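Local coordinates for protein queuine lyase ([Clostridium] spiroforme DSM 1552, PDB 6P78) that cleaves queuine in a bacterial salvage pathway, acting as a radical SAM lyase that binds a [4Fe-4S] cluster and S-adenosylmethionine, at residues E187-D192 with K223-E228. Residues are numbered along the deposited sequence; the frame is centred on the assembly and turned at random.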
ATOM      1  N   GLU A 187       6.854  -4.728  22.424  1.00 26.33           N
ATOM      2  CA  GLU A 187       7.076  -6.105  22.004  1.00 24.30           C
ATOM      3  C   GLU A 187       6.378  -6.393  20.683  1.00 23.55           C
ATOM      4  O   GLU A 187       6.906  -7.115  19.828  1.00 25.33           O
ATOM      5  CB  GLU A 187       6.582  -7.059  23.092  1.00 27.27           C
ATOM      6  CG  GLU A 187       7.476  -7.048  24.354  1.00 37.61           C
ATOM      7  CD  GLU A 187       7.168  -5.921  25.351  1.00 46.97           C
ATOM      8  OE1 GLU A 187       6.148  -5.193  25.195  1.00 36.79           O
ATOM      9  OE2 GLU A 187       7.968  -5.770  26.311  1.00 51.39           O
ATOM     10  N   MET A 188       5.183  -5.841  20.498  1.00 19.73           N
ATOM     11  CA  MET A 188       4.451  -6.112  19.270  1.00 20.53           C
ATOM     12  C   MET A 188       5.167  -5.495  18.079  1.00 22.50           C
ATOM     13  O   MET A 188       5.337  -6.141  17.038  1.00 23.45           O
ATOM     14  CB  MET A 188       3.028  -5.546  19.387  1.00 19.36           C
ATOM     15  CG  MET A 188       2.122  -5.957  18.256  1.00 27.82           C
ATOM     16  SD  MET A 188       0.544  -5.053  18.363  1.00 29.45           S
ATOM     17  CE  MET A 188      -0.124  -5.659  19.892  1.00 25.55           C
ATOM     18  N   ILE A 189       5.629  -4.259  18.239  1.00 20.81           N
ATOM     19  CA  ILE A 189       6.305  -3.557  17.150  1.00 18.71           C
ATOM     20  C   ILE A 189       7.652  -4.204  16.853  1.00 20.48           C
ATOM     21  O   ILE A 189       8.021  -4.404  15.685  1.00 21.89           O
ATOM     22  CB  ILE A 189       6.440  -2.077  17.534  1.00 24.84           C
ATOM     23  CG1 ILE A 189       5.043  -1.446  17.571  1.00 22.68           C
ATOM     24  CG2 ILE A 189       7.352  -1.314  16.557  1.00 24.89           C
ATOM     25  CD1 ILE A 189       4.988  -0.111  18.236  1.00 25.24           C
ATOM     26  N   ARG A 190       8.396  -4.557  17.904  1.00 21.46           N
ATOM     27  CA  ARG A 190       9.670  -5.255  17.737  1.00 24.28           C
ATOM     28  C   ARG A 190       9.494  -6.512  16.903  1.00 22.78           C
ATOM     29  O   ARG A 190      10.284  -6.776  15.992  1.00 23.35           O
ATOM     30  CB  ARG A 190      10.257  -5.628  19.097  1.00 24.57           C
ATOM     31  CG  ARG A 190      10.826  -4.474  19.894  1.00 28.81           C
ATOM     32  CD  ARG A 190      11.487  -4.989  21.179  1.00 36.86           C
ATOM     33  NE  ARG A 190      12.088  -3.906  21.952  1.00 36.43           N
ATOM     34  CZ  ARG A 190      11.748  -3.611  23.201  1.00 49.12           C
ATOM     35  NH1 ARG A 190      12.343  -2.606  23.830  1.00 50.58           N
ATOM     36  NH2 ARG A 190      10.824  -4.336  23.826  1.00 51.06           N
ATOM     37  N   LYS A 191       8.453  -7.312  17.214  1.00 21.72           N
ATOM     38  CA  LYS A 191       8.243  -8.554  16.476  1.00 21.72           C
ATOM     39  C   LYS A 191       7.873  -8.274  15.024  1.00 20.79           C
ATOM     40  O   LYS A 191       8.299  -9.004  14.119  1.00 22.46           O
ATOM     41  CB  LYS A 191       7.178  -9.428  17.145  1.00 28.03           C
ATOM     42  CG  LYS A 191       7.239 -10.850  16.572  1.00 42.60           C
ATOM     43  CD  LYS A 191       6.487 -11.870  17.408  1.00 54.67           C
ATOM     44  CE  LYS A 191       6.503 -13.240  16.741  1.00 60.64           C
ATOM     45  NZ  LYS A 191       5.366 -13.440  15.802  1.00 67.22           N
ATOM     46  N   ASP A 192       7.087  -7.229  14.773  1.00 21.78           N
ATOM     47  CA  ASP A 192       6.741  -6.905  13.396  1.00 22.42           C
ATOM     48  C   ASP A 192       7.986  -6.575  12.580  1.00 22.35           C
ATOM     49  O   ASP A 192       8.101  -6.995  11.420  1.00 20.28           O
ATOM     50  CB  ASP A 192       5.750  -5.737  13.344  1.00 20.49           C
ATOM     51  CG  ASP A 192       4.344  -6.155  13.698  1.00 30.44           C
ATOM     52  OD1 ASP A 192       4.025  -7.361  13.577  1.00 29.04           O
ATOM     53  OD2 ASP A 192       3.561  -5.282  14.116  1.00 30.48           O
ATOM     54  N   LYS A 223       7.378   8.083  19.672  1.00 25.51           N
ATOM     55  CA  LYS A 223       8.637   8.677  20.096  1.00 32.88           C
ATOM     56  C   LYS A 223       9.707   7.606  20.260  1.00 34.28           C
ATOM     57  O   LYS A 223      10.867   7.789  19.867  1.00 31.99           O
ATOM     58  CB  LYS A 223       8.422   9.442  21.405  1.00 36.44           C
ATOM     59  CG  LYS A 223       9.619  10.217  21.920  1.00 47.19           C
ATOM     60  CD  LYS A 223       9.198  11.040  23.148  1.00 50.07           C
ATOM     61  CE  LYS A 223      10.367  11.733  23.802  1.00 59.73           C
ATOM     62  NZ  LYS A 223      10.785  12.897  22.979  1.00 65.40           N
ATOM     63  N   TRP A 224       9.337   6.487  20.871  1.00 29.76           N
ATOM     64  CA  TRP A 224      10.309   5.427  21.098  1.00 34.31           C
ATOM     65  C   TRP A 224      10.763   4.826  19.774  1.00 29.25           C
ATOM     66  O   TRP A 224      11.963   4.636  19.540  1.00 33.50           O
ATOM     67  CB  TRP A 224       9.706   4.351  22.007  1.00 29.03           C
ATOM     68  CG  TRP A 224      10.382   3.019  21.907  1.00 28.30           C
ATOM     69  CD1 TRP A 224      11.518   2.632  22.558  1.00 36.03           C
ATOM     70  CD2 TRP A 224       9.954   1.885  21.136  1.00 26.97           C
ATOM     71  NE1 TRP A 224      11.832   1.340  22.236  1.00 37.25           N
ATOM     72  CE2 TRP A 224      10.889   0.853  21.368  1.00 33.02           C
ATOM     73  CE3 TRP A 224       8.871   1.637  20.288  1.00 26.16           C
ATOM     74  CZ2 TRP A 224      10.778  -0.403  20.770  1.00 32.03           C
ATOM     75  CZ3 TRP A 224       8.764   0.387  19.686  1.00 27.25           C
ATOM     76  CH2 TRP A 224       9.715  -0.614  19.930  1.00 28.50           C
ATOM     77  N   PHE A 225       9.812   4.561  18.885  1.00 25.59           N
ATOM     78  CA  PHE A 225      10.133   3.944  17.606  1.00 25.27           C
ATOM     79  C   PHE A 225      11.024   4.856  16.778  1.00 29.93           C
ATOM     80  O   PHE A 225      11.993   4.398  16.160  1.00 26.90           O
ATOM     81  CB  PHE A 225       8.841   3.604  16.864  1.00 24.45           C
ATOM     82  CG  PHE A 225       9.058   2.807  15.615  1.00 22.95           C
ATOM     83  CD1 PHE A 225       9.263   1.441  15.674  1.00 23.46           C
ATOM     84  CD2 PHE A 225       9.053   3.430  14.375  1.00 24.26           C
ATOM     85  CE1 PHE A 225       9.458   0.699  14.518  1.00 23.45           C
ATOM     86  CE2 PHE A 225       9.256   2.692  13.217  1.00 26.68           C
ATOM     87  CZ  PHE A 225       9.462   1.323  13.297  1.00 25.20           C
ATOM     88  N   ASP A 226      10.752   6.161  16.808  1.00 29.31           N
ATOM     89  CA  ASP A 226      11.537   7.089  16.003  1.00 29.50           C
ATOM     90  C   ASP A 226      13.011   7.051  16.382  1.00 33.71           C
ATOM     91  O   ASP A 226      13.880   7.177  15.514  1.00 39.12           O
ATOM     92  CB  ASP A 226      10.978   8.499  16.139  1.00 34.56           C
ATOM     93  CG  ASP A 226      11.746   9.493  15.321  1.00 44.85           C
ATOM     94  OD1 ASP A 226      11.727   9.358  14.078  1.00 43.27           O
ATOM     95  OD2 ASP A 226      12.374  10.392  15.918  1.00 45.61           O
ATOM     96  N   GLU A 227      13.319   6.858  17.665  1.00 35.63           N
ATOM     97  CA  GLU A 227      14.721   6.795  18.064  1.00 40.14           C
ATOM     98  C   GLU A 227      15.286   5.383  17.954  1.00 40.70           C
ATOM     99  O   GLU A 227      16.414   5.205  17.485  1.00 40.88           O
ATOM    100  CB  GLU A 227      14.900   7.331  19.487  1.00 51.38           C
ATOM    101  CG  GLU A 227      14.143   6.552  20.557  1.00 63.10           C
ATOM    102  CD  GLU A 227      14.005   7.304  21.880  1.00 70.71           C
ATOM    103  OE1 GLU A 227      13.093   6.956  22.673  1.00 68.70           O
ATOM    104  OE2 GLU A 227      14.806   8.234  22.124  1.00 71.87           O
ATOM    105  N   GLU A 228      14.509   4.372  18.344  1.00 34.02           N
ATOM    106  CA  GLU A 228      15.043   3.015  18.428  1.00 39.60           C
ATOM    107  C   GLU A 228      15.229   2.391  17.053  1.00 35.59           C
ATOM    108  O   GLU A 228      16.174   1.620  16.849  1.00 36.31           O
ATOM    109  CB  GLU A 228      14.122   2.145  19.283  1.00 40.42           C
ATOM    110  CG  GLU A 228      14.462   0.657  19.265  1.00 42.84           C
ATOM    111  CD  GLU A 228      15.527   0.270  20.276  1.00 50.22           C
ATOM    112  OE1 GLU A 228      16.299   1.159  20.709  1.00 54.01           O
ATOM    113  OE2 GLU A 228      15.590  -0.929  20.643  1.00 46.45           O
TER
HETATM  114  O   HOH W   1      13.628  -3.018  20.087  1.00 34.69           O
HETATM  115  O   HOH W   2      14.035  -1.183  22.636  1.00 53.93           O
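Ile189 rests its CG2 methyl against two aromatic side chains of the facing helix, 3.5 Å from Phe225 CD1 and 3.8 Å from Trp224 CZ3. That branch stands anti to the backbone N (chi1, measured to CG1, is -67°), which aims it at the other helix. It meets the indole at the edge of its six-membered ring and the Phe225 ring obliquely. On the solvent side Arg190 extends its chain from CG to NE past the same indole edge; its guanidinium turns one face to Trp224 CZ2, 3.9 Å from NE, with the two planes 86° apart. Two waters in the guanidinium plane join it to Glu228: one accepts from Arg190 NE and the other from NH1, and both donate to Glu228 OE2. The second also takes a weak bond from Trp224 NE1. Glu228 lays its CB over one face of the indole, while Lys186 makes a cation-pi contact with Trp224. Deeper in, Ile189 reaches strand 178-179 at Val179; Phe225 reaches Val179 too, and Ile205 and Ile207 of neighbouring 203-207. The axes of 187-192 and 223-228, pointing broadly the same way, cross at -37° in the helical outer layer over parallel strands, as in the partial (beta/alpha) barrel of radical SAM enzymes.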